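Lectin (Trichosanthes anguina, PDB 4HR6) probably binds carbohydrate as a three-chain seed lectin, a nontoxic homologue of type II ribosome-inactivating proteins, with this chain holding the ribosome-inactivating-protein family region. Local coordinates at residues S10-I16 and I92-N97; S118-F122 and A193-L197; D140-L146 and E172-N178. One frame throughout, in Å; residues are numbered along the deposited sequence.

Contact 1. Residues S10-I16 and I92-N97; sequences SNKDESI and ISNLFN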
loop_
_atom_site.group_PDB
_atom_site.type_symbol
_atom_site.label_atom_id
_atom_site.label_comp_id
_atom_site.label_asym_id
_atom_site.label_seq_id
_atom_site.Cartn_x
_atom_site.Cartn_y
_atom_site.Cartn_z
ATOM N N SER B 10 -11.429 -10.248 -27.355
ATOM C CA SER B 10 -12.510 -11.022 -26.764
ATOM C C SER B 10 -12.397 -12.510 -27.118
ATOM O O SER B 10 -11.544 -12.908 -27.902
ATOM C CB SER B 10 -13.856 -10.493 -27.252
ATOM O OG SER B 10 -14.067 -10.902 -28.583
ATOM N N ASN B 11 -13.275 -13.315 -26.517
ATOM C CA ASN B 11 -13.483 -14.721 -26.907
ATOM C C ASN B 11 -14.052 -14.932 -28.315
ATOM O O ASN B 11 -13.981 -16.031 -28.835
ATOM C CB ASN B 11 -14.390 -15.426 -25.899
ATOM C CG ASN B 11 -13.648 -15.808 -24.633
ATOM O OD1 ASN B 11 -12.807 -16.696 -24.643
ATOM N ND2 ASN B 11 -13.960 -15.142 -23.541
ATOM N N LYS B 12 -14.612 -13.896 -28.931
ATOM C CA LYS B 12 -14.975 -13.962 -30.352
ATOM C C LYS B 12 -13.809 -13.585 -31.276
ATOM O O LYS B 12 -14.011 -13.419 -32.473
ATOM C CB LYS B 12 -16.164 -13.046 -30.645
ATOM C CG LYS B 12 -17.450 -13.445 -29.934
ATOM C CD LYS B 12 -18.454 -12.294 -29.848
ATOM C CE LYS B 12 -18.956 -11.858 -31.216
ATOM N NZ LYS B 12 -19.745 -10.588 -31.156
ATOM N N ASP B 13 -12.604 -13.445 -30.721
ATOM C CA ASP B 13 -11.432 -12.920 -31.447
ATOM C C ASP B 13 -11.600 -11.522 -32.059
ATOM O O ASP B 13 -11.029 -11.229 -33.084
ATOM C CB ASP B 13 -10.977 -13.905 -32.524
ATOM C CG ASP B 13 -10.308 -15.103 -31.941
ATOM O OD1 ASP B 13 -9.184 -14.931 -31.416
ATOM O OD2 ASP B 13 -10.911 -16.204 -31.998
ATOM N N GLU B 14 -12.390 -10.670 -31.424
ATOM C CA GLU B 14 -12.472 -9.280 -31.797
ATOM C C GLU B 14 -11.417 -8.529 -30.978
ATOM O O GLU B 14 -11.393 -8.639 -29.745
ATOM C CB GLU B 14 -13.845 -8.731 -31.460
ATOM C CG GLU B 14 -15.034 -9.493 -32.036
ATOM C CD GLU B 14 -16.286 -9.324 -31.182
ATOM O OE1 GLU B 14 -16.184 -9.427 -29.918
ATOM O OE2 GLU B 14 -17.367 -9.089 -31.767
ATOM N N SER B 15 -10.563 -7.757 -31.645
ATOM C CA SER B 15 -9.534 -6.960 -30.960
ATOM C C SER B 15 -9.828 -5.466 -31.026
ATOM O O SER B 15 -10.242 -4.947 -32.060
ATOM C CB SER B 15 -8.176 -7.226 -31.575
ATOM O OG SER B 15 -7.678 -8.466 -31.132
ATOM N N ILE B 16 -9.638 -4.777 -29.907
ATOM C CA ILE B 16 -9.606 -3.319 -29.904
ATOM C C ILE B 16 -8.238 -2.838 -29.441
ATOM O O ILE B 16 -7.552 -3.535 -28.703
ATOM C CB ILE B 16 -10.682 -2.709 -29.007
ATOM C CG1 ILE B 16 -10.427 -3.029 -27.527
ATOM C CG2 ILE B 16 -12.068 -3.193 -29.444
ATOM C CD1 ILE B 16 -11.401 -2.337 -26.603
ATOM N N ILE B 92 -15.558 -5.562 -24.405
ATOM C CA ILE B 92 -14.707 -5.544 -25.571
ATOM C C ILE B 92 -15.574 -5.581 -26.852
ATOM O O ILE B 92 -15.423 -4.729 -27.761
ATOM C CB ILE B 92 -13.690 -6.709 -25.517
ATOM C CG1 ILE B 92 -12.680 -6.463 -24.405
ATOM C CG2 ILE B 92 -12.939 -6.844 -26.836
ATOM C CD1 ILE B 92 -11.782 -7.656 -24.108
ATOM N N SER B 93 -16.521 -6.518 -26.889
ATOM C CA SER B 93 -17.434 -6.640 -28.031
ATOM C C SER B 93 -18.191 -5.379 -28.340
ATOM O O SER B 93 -18.327 -5.024 -29.510
ATOM C CB SER B 93 -18.432 -7.788 -27.819
ATOM O OG SER B 93 -17.725 -9.019 -27.815
ATOM N N ASN B 94 -18.706 -4.718 -27.302
ATOM C CA ASN B 94 -19.465 -3.506 -27.490
ATOM C C ASN B 94 -18.622 -2.373 -28.088
ATOM O O ASN B 94 -19.124 -1.586 -28.898
ATOM C CB ASN B 94 -20.047 -3.014 -26.170
ATOM C CG ASN B 94 -21.052 -3.972 -25.573
ATOM O OD1 ASN B 94 -21.808 -4.636 -26.278
ATOM N ND2 ASN B 94 -21.052 -4.057 -24.252
ATOM N N LEU B 95 -17.375 -2.257 -27.627
ATOM C CA LEU B 95 -16.432 -1.295 -28.196
ATOM C C LEU B 95 -16.103 -1.659 -29.638
ATOM O O LEU B 95 -16.031 -0.788 -30.483
ATOM C CB LEU B 95 -15.128 -1.231 -27.398
ATOM C CG LEU B 95 -15.073 -0.559 -26.024
ATOM C CD1 LEU B 95 -13.694 0.034 -25.743
ATOM C CD2 LEU B 95 -16.122 0.496 -25.848
ATOM N N PHE B 96 -15.888 -2.938 -29.898
ATOM C CA PHE B 96 -15.587 -3.404 -31.243
ATOM C C PHE B 96 -16.685 -3.069 -32.248
ATOM O O PHE B 96 -16.379 -2.638 -33.361
ATOM C CB PHE B 96 -15.331 -4.897 -31.256
ATOM C CG PHE B 96 -14.891 -5.427 -32.595
ATOM C CD1 PHE B 96 -13.562 -5.386 -32.966
ATOM C CD2 PHE B 96 -15.811 -5.972 -33.475
ATOM C CE1 PHE B 96 -13.150 -5.885 -34.187
ATOM C CE2 PHE B 96 -15.410 -6.458 -34.709
ATOM C CZ PHE B 96 -14.071 -6.419 -35.062
ATOM N N ASN B 97 -17.946 -3.223 -31.833
ATOM C CA ASN B 97 -19.096 -2.896 -32.664
ATOM C C ASN B 97 -19.467 -1.434 -32.595
ATOM O O ASN B 97 -20.407 -1.011 -33.266
ATOM C CB ASN B 97 -20.316 -3.708 -32.214
ATOM C CG ASN B 97 -20.093 -5.206 -32.327
ATOM O OD1 ASN B 97 -20.483 -5.969 -31.447
ATOM N ND2 ASN B 97 -19.457 -5.627 -33.403
#

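Contact 2. Residues S118-F122 and A193-L197; sequences SKFRF and ANVAL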
loop_
_atom_site.group_PDB
_atom_site.type_symbol
_atom_site.label_atom_id
_atom_site.label_comp_id
_atom_site.label_asym_id
_atom_site.label_seq_id
_atom_site.Cartn_x
_atom_site.Cartn_y
_atom_site.Cartn_z
ATOM N N SER B 118 -3.974 -1.625 -12.532
ATOM C CA SER B 118 -2.540 -1.387 -12.655
ATOM C C SER B 118 -2.034 -0.441 -11.567
ATOM O O SER B 118 -0.879 -0.501 -11.178
ATOM C CB SER B 118 -2.194 -0.817 -14.031
ATOM O OG SER B 118 -2.497 -1.758 -15.063
ATOM N N LYS B 119 -2.897 0.454 -11.098
ATOM C CA LYS B 119 -2.499 1.461 -10.123
ATOM C C LYS B 119 -2.417 0.883 -8.707
ATOM O O LYS B 119 -1.605 1.349 -7.893
ATOM C CB LYS B 119 -3.505 2.604 -10.122
ATOM C CG LYS B 119 -3.567 3.429 -11.396
ATOM C CD LYS B 119 -4.736 4.405 -11.319
ATOM C CE LYS B 119 -4.810 5.312 -12.522
ATOM N NZ LYS B 119 -6.040 6.141 -12.464
ATOM N N PHE B 120 -3.291 -0.087 -8.412
ATOM C CA PHE B 120 -3.490 -0.594 -7.059
ATOM C C PHE B 120 -3.491 -2.135 -7.006
ATOM O O PHE B 120 -4.295 -2.770 -7.673
ATOM C CB PHE B 120 -4.821 -0.115 -6.496
ATOM C CG PHE B 120 -4.922 1.372 -6.329
ATOM C CD1 PHE B 120 -4.358 2.000 -5.232
ATOM C CD2 PHE B 120 -5.582 2.148 -7.280
ATOM C CE1 PHE B 120 -4.454 3.372 -5.071
ATOM C CE2 PHE B 120 -5.679 3.520 -7.132
ATOM C CZ PHE B 120 -5.116 4.134 -6.020
ATOM N N ARG B 121 -2.612 -2.703 -6.179
ATOM C CA ARG B 121 -2.573 -4.141 -5.899
ATOM C C ARG B 121 -3.905 -4.669 -5.367
ATOM O O ARG B 121 -4.356 -5.726 -5.778
ATOM C CB ARG B 121 -1.434 -4.468 -4.929
ATOM C CG ARG B 121 -0.037 -4.280 -5.525
ATOM C CD ARG B 121 0.989 -5.217 -4.860
ATOM N NE ARG B 121 2.286 -5.156 -5.526
ATOM C CZ ARG B 121 3.249 -4.260 -5.272
ATOM N NH1 ARG B 121 3.099 -3.325 -4.331
ATOM N NH2 ARG B 121 4.389 -4.304 -5.961
ATOM N N PHE B 122 -4.583 -3.900 -4.526
ATOM C CA PHE B 122 -5.879 -4.315 -3.991
ATOM C C PHE B 122 -6.924 -4.546 -5.088
ATOM O O PHE B 122 -7.741 -5.484 -5.008
ATOM C CB PHE B 122 -6.391 -3.282 -2.989
ATOM C CG PHE B 122 -7.682 -3.655 -2.355
ATOM C CD1 PHE B 122 -7.720 -4.617 -1.361
ATOM C CD2 PHE B 122 -8.864 -3.071 -2.756
ATOM C CE1 PHE B 122 -8.921 -4.983 -0.770
ATOM C CE2 PHE B 122 -10.069 -3.432 -2.177
ATOM C CZ PHE B 122 -10.096 -4.385 -1.171
ATOM N N ALA B 193 2.162 -0.753 0.317
ATOM C CA ALA B 193 2.136 -2.053 -0.362
ATOM C C ALA B 193 1.005 -2.172 -1.369
ATOM O O ALA B 193 0.762 -3.255 -1.884
ATOM C CB ALA B 193 2.024 -3.187 0.662
ATOM N N ASN B 194 0.323 -1.066 -1.662
ATOM C CA ASN B 194 -0.871 -1.100 -2.487
ATOM C C ASN B 194 -0.686 -0.291 -3.787
ATOM O O ASN B 194 -0.889 -0.805 -4.889
ATOM C CB ASN B 194 -2.019 -0.592 -1.635
ATOM C CG ASN B 194 -3.370 -0.816 -2.259
ATOM O OD1 ASN B 194 -3.513 -1.484 -3.280
ATOM N ND2 ASN B 194 -4.381 -0.245 -1.634
ATOM N N VAL B 195 -0.266 0.969 -3.644
ATOM C CA VAL B 195 -0.037 1.840 -4.767
ATOM C C VAL B 195 1.128 1.326 -5.583
ATOM O O VAL B 195 2.242 1.257 -5.088
ATOM C CB VAL B 195 0.277 3.295 -4.318
ATOM C CG1 VAL B 195 0.477 4.179 -5.534
ATOM C CG2 VAL B 195 -0.840 3.847 -3.468
ATOM N N ALA B 196 0.888 0.988 -6.841
ATOM C CA ALA B 196 1.946 0.411 -7.673
ATOM C C ALA B 196 2.479 1.396 -8.667
ATOM O O ALA B 196 3.576 1.206 -9.163
ATOM C CB ALA B 196 1.460 -0.856 -8.389
ATOM N N LEU B 197 1.701 2.442 -8.973
ATOM C CA LEU B 197 2.124 3.498 -9.884
ATOM C C LEU B 197 1.655 4.823 -9.322
ATOM O O LEU B 197 0.552 4.905 -8.803
ATOM C CB LEU B 197 1.492 3.313 -11.257
ATOM C CG LEU B 197 1.982 2.168 -12.134
ATOM C CD1 LEU B 197 1.136 2.101 -13.396
ATOM C CD2 LEU B 197 3.452 2.277 -12.484
HETATM O O HOH W 1 3.353 -0.686 -3.586
#

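Contact 3. Residues D140-L146 and E172-N178; sequences DLAIVSL and ELYNSNN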
loop_
_atom_site.group_PDB
_atom_site.type_symbol
_atom_site.label_atom_id
_atom_site.label_comp_id
_atom_site.label_asym_id
_atom_site.label_seq_id
_atom_site.Cartn_x
_atom_site.Cartn_y
_atom_site.Cartn_z
ATOM N N ASP B 140 -17.067 -1.959 -4.047
ATOM C CA ASP B 140 -17.639 -1.230 -2.932
ATOM C C ASP B 140 -16.740 -0.013 -2.666
ATOM O O ASP B 140 -15.880 0.308 -3.471
ATOM C CB ASP B 140 -17.725 -2.164 -1.720
ATOM C CG ASP B 140 -18.916 -1.849 -0.802
ATOM O OD1 ASP B 140 -19.315 -2.758 -0.024
ATOM O OD2 ASP B 140 -19.443 -0.704 -0.850
ATOM N N LEU B 141 -16.926 0.635 -1.524
ATOM C CA LEU B 141 -16.186 1.840 -1.182
ATOM C C LEU B 141 -14.683 1.642 -1.047
ATOM O O LEU B 141 -13.906 2.583 -1.230
ATOM C CB LEU B 141 -16.749 2.434 0.112
ATOM C CG LEU B 141 -18.143 3.039 -0.055
ATOM C CD1 LEU B 141 -18.753 3.397 1.289
ATOM C CD2 LEU B 141 -18.060 4.279 -0.937
ATOM N N ALA B 142 -14.265 0.430 -0.713
ATOM C CA ALA B 142 -12.855 0.112 -0.681
ATOM C C ALA B 142 -12.196 0.401 -2.034
ATOM O O ALA B 142 -11.186 1.084 -2.093
ATOM C CB ALA B 142 -12.652 -1.343 -0.282
ATOM N N ILE B 143 -12.773 -0.126 -3.110
ATOM C CA ILE B 143 -12.242 0.083 -4.443
ATOM C C ILE B 143 -12.454 1.537 -4.897
ATOM O O ILE B 143 -11.524 2.191 -5.321
ATOM C CB ILE B 143 -12.845 -0.927 -5.438
ATOM C CG1 ILE B 143 -12.279 -2.326 -5.112
ATOM C CG2 ILE B 143 -12.540 -0.531 -6.876
ATOM C CD1 ILE B 143 -12.670 -3.463 -6.028
ATOM N N VAL B 144 -13.674 2.037 -4.777
ATOM C CA VAL B 144 -14.016 3.368 -5.256
ATOM C C VAL B 144 -13.182 4.468 -4.617
ATOM O O VAL B 144 -12.778 5.399 -5.316
ATOM C CB VAL B 144 -15.518 3.640 -5.092
ATOM C CG1 VAL B 144 -15.840 5.119 -5.213
ATOM C CG2 VAL B 144 -16.290 2.859 -6.145
ATOM N N SER B 145 -12.922 4.369 -3.312
ATOM C CA SER B 145 -12.135 5.385 -2.597
ATOM C C SER B 145 -10.669 5.412 -3.056
ATOM O O SER B 145 -10.037 6.463 -3.070
ATOM C CB SER B 145 -12.235 5.206 -1.069
ATOM O OG SER B 145 -11.634 4.007 -0.623
ATOM N N LEU B 146 -10.137 4.265 -3.456
ATOM C CA LEU B 146 -8.812 4.219 -4.047
ATOM C C LEU B 146 -8.814 4.917 -5.411
ATOM O O LEU B 146 -7.948 5.737 -5.689
ATOM C CB LEU B 146 -8.345 2.781 -4.217
ATOM C CG LEU B 146 -8.083 1.970 -2.950
ATOM C CD1 LEU B 146 -7.790 0.516 -3.327
ATOM C CD2 LEU B 146 -6.929 2.557 -2.168
ATOM N N GLU B 172 -8.950 9.858 2.988
ATOM C CA GLU B 172 -10.010 9.045 3.547
ATOM C C GLU B 172 -10.228 7.801 2.707
ATOM O O GLU B 172 -10.751 7.876 1.604
ATOM C CB GLU B 172 -11.312 9.849 3.602
ATOM C CG GLU B 172 -11.128 11.233 4.195
ATOM C CD GLU B 172 -12.429 11.869 4.631
ATOM O OE1 GLU B 172 -13.355 11.992 3.807
ATOM O OE2 GLU B 172 -12.521 12.243 5.807
ATOM N N LEU B 173 -9.809 6.653 3.226
ATOM C CA LEU B 173 -10.036 5.380 2.550
ATOM C C LEU B 173 -10.981 4.500 3.348
ATOM O O LEU B 173 -11.165 4.694 4.544
ATOM C CB LEU B 173 -8.721 4.658 2.332
ATOM C CG LEU B 173 -7.696 5.340 1.427
ATOM C CD1 LEU B 173 -6.480 4.438 1.301
ATOM C CD2 LEU B 173 -8.281 5.647 0.055
ATOM N N TYR B 174 -11.587 3.542 2.662
ATOM C CA TYR B 174 -12.469 2.577 3.270
ATOM C C TYR B 174 -11.895 1.183 3.163
ATOM O O TYR B 174 -11.213 0.875 2.200
ATOM C CB TYR B 174 -13.837 2.623 2.599
ATOM C CG TYR B 174 -14.580 3.865 2.944
ATOM C CD1 TYR B 174 -14.446 5.008 2.173
ATOM C CD2 TYR B 174 -15.391 3.918 4.071
ATOM C CE1 TYR B 174 -15.123 6.169 2.487
ATOM C CE2 TYR B 174 -16.072 5.078 4.401
ATOM C CZ TYR B 174 -15.932 6.199 3.605
ATOM O OH TYR B 174 -16.600 7.359 3.923
ATOM N N ASN B 175 -12.176 0.342 4.165
ATOM C CA ASN B 175 -11.825 -1.077 4.097
ATOM C C ASN B 175 -13.005 -1.856 3.576
ATOM O O ASN B 175 -14.040 -1.269 3.281
ATOM C CB ASN B 175 -11.269 -1.614 5.435
ATOM C CG ASN B 175 -12.309 -1.723 6.551
ATOM O OD1 ASN B 175 -13.517 -1.563 6.365
ATOM N ND2 ASN B 175 -11.813 -1.996 7.738
ATOM N N SER B 176 -12.836 -3.162 3.416
ATOM C CA SER B 176 -13.903 -4.013 2.882
ATOM C C SER B 176 -15.147 -4.116 3.777
ATOM O O SER B 176 -16.195 -4.545 3.311
ATOM C CB SER B 176 -13.377 -5.422 2.575
ATOM O OG SER B 176 -12.201 -5.369 1.799
ATOM N N ASN B 177 -15.050 -3.718 5.040
ATOM C CA ASN B 177 -16.235 -3.649 5.897
ATOM C C ASN B 177 -16.831 -2.243 5.942
ATOM O O ASN B 177 -17.648 -1.933 6.810
ATOM C CB ASN B 177 -15.907 -4.138 7.315
ATOM C CG ASN B 177 -15.637 -5.634 7.370
ATOM O OD1 ASN B 177 -16.328 -6.432 6.732
ATOM N ND2 ASN B 177 -14.626 -6.021 8.136
ATOM N N ASN B 178 -16.429 -1.400 4.998
ATOM C CA ASN B 178 -16.892 -0.017 4.916
ATOM C C ASN B 178 -16.584 0.841 6.139
ATOM O O ASN B 178 -17.272 1.818 6.398
ATOM C CB ASN B 178 -18.387 0.039 4.564
ATOM C CG ASN B 178 -18.660 -0.352 3.120
ATOM O OD1 ASN B 178 -17.814 -0.184 2.244
ATOM N ND2 ASN B 178 -19.852 -0.867 2.866
HETATM O O HOH W 2 -9.353 1.225 0.234
HETATM O O HOH W 3 -15.864 -1.272 1.122
#

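Contact 1. Residues S10-I16 and I92-N97
E14 lies over the F96 ring and also bonds to S93, meeting the end of the helix in two ways. Its CB sits 3.7 Å from the centroid of the F96 ring, over one face, in a CH-pi contact. CG of E14 continues over the ring on the CD2 side. F96 offers this face because its CG is anti to the backbone N (chi1 -175°), with the ring turned to the 10-16 loop. The edge of the ring meets the backbone O of S15, which lies in plane 3.5 Å from F96 CD1.

The E14 carboxylate is tilted 33° from the ring plane. S93 OG donates to the syn lone pair of E14 OE1 at 2.6 Å. S10 OG reaches E14 OE1 at 2.9 Å on its anti side. K12 NZ makes a salt bridge to E14 OE2 at 2.9 Å, from above the carboxylate plane. These three donors fix the rotation of the group and probably favour its charged form.

Past the ring, I16 CD1 presses on L95 CD1 at 3.4 Å, a tight pair. At the start of both segments, I92 CG2 lies 3.8 Å from S10 CB.

D13 forms a salt bridge with R4 of a neighbouring chain. The contact sets the hairpin turn between strands 3-9 and 15-21 against the end of helix 85-96. L95 also touches L103 and F107 of helix 103-119.

Contact 2. Residues S118-F122 and A193-L197
A193 meets R121 through its backbone O, which takes a weak hydrogen bond from R121 NH1 at 3.4 Å. The arginine chain is extended from CG to NE and runs past this carbonyl. A water accepts weakly from R121 NH1 and donates to V195 O, while R121 NH2 bonds to A221 of a neighbouring chain.

N194 supplies two acceptors. Its backbone O takes the N-H of R121 at 2.9 Å, with a nearly straight angle of 171°. Its side-chain OD1 takes the N-H of F122, also at 2.9 Å. The amide gets there because CG is anti to the backbone N (chi1 -169°). OD1 also lies near the edge of the F120 ring, and ND2 is held by I190 O.

V195 faces F120 as a single antiparallel bridge, a non-hydrogen-bonded pair. V195 CG2 lies 4.0 Å from F120 CE1, the two side chains running side by side.

A196 N donates to K119 O at 2.7 Å. The bond is straight at the hydrogen (179°), but the donor stands above the carbonyl plane. A196 CB rests 3.7 Å from S118 O. L197 CD1 lies 4.0 Å from that same S118 O, and L197 O bonds to W150.

The 193-197 loop thus serves the break between helices 103-119 and 121-132. K119 O, at the end of one helix, gains a donor. The N-H groups of R121 and F122, which begin the next, gain acceptors in N194. Buried backbone polarity at the junction is therefore matched by the loop.

Contact 3. Residues D140-L146 and E172-N178
L141 packs on Y174 where helix 141-159 runs beside the hairpin of strands 166-174 and 180-185. The hairpin turns through a type I beta turn, N175 to N178. The local helix and strand axes approach to 6.8 Å and run 150° apart, roughly antiparallel.

The L141 side chain shows the fit. Its CB lies 3.8 Å from Y174 CB and 3.5 Å from N178 OD1. CG keeps close to N178 OD1. CD1 stays beside N178 OD1 and ends over one face of the Y174 ring. The L141 and N178 side chains cross at about a right angle.

S145 CB meets the edge of the same ring, in plane. Its OG works in two directions. It donates to L141 O at 2.7 Å, one turn back in the helix, and accepts a weak bond from Y174 N at 3.3 Å. A chi1 of 66° turns OG back toward the L141 carbonyl, within its own helix, while Y174 N can still reach it. L141 O receives the N-H of S145 as well, so two donors share it.

At one end of the contact L146 CD2 packs 4.0 Å from L173 CD1. At the other, N178 ND2 makes a weak hydrogen bond to D140 OD1, the amide and carboxylate planes standing 87° apart. A142 lies against the Y174 carbonyl, and a water donates to both A142 O and Y174 O. A second water ties the start of the helix to the turn: it accepts from A142 N at 3.0 Å and donates to N175 O at 2.8 Å.

Overall arrangement
Contacts 2 and 3 are neighbours, with centres 14 Å apart, and contact 3 is nested in the chain loop that contact 2 closes. They touch through two phenylalanines. F120 CZ lies 3.3 Å from L146 O, and F122 CE2 lies 3.8 Å from A142 CB. The F122 ring also stacks on Y264 of a neighbouring chain, placing this shared region at a subunit interface. Contact 1 stands apart. Its centre is about 27 Å from that of contact 2 and about 31 Å from that of contact 3; contacts 1 and 3 lie on opposite sides of the chain's centre. Helices 85-96 and 103-119, consecutive in the chain, lead from contact 1 to contact 2.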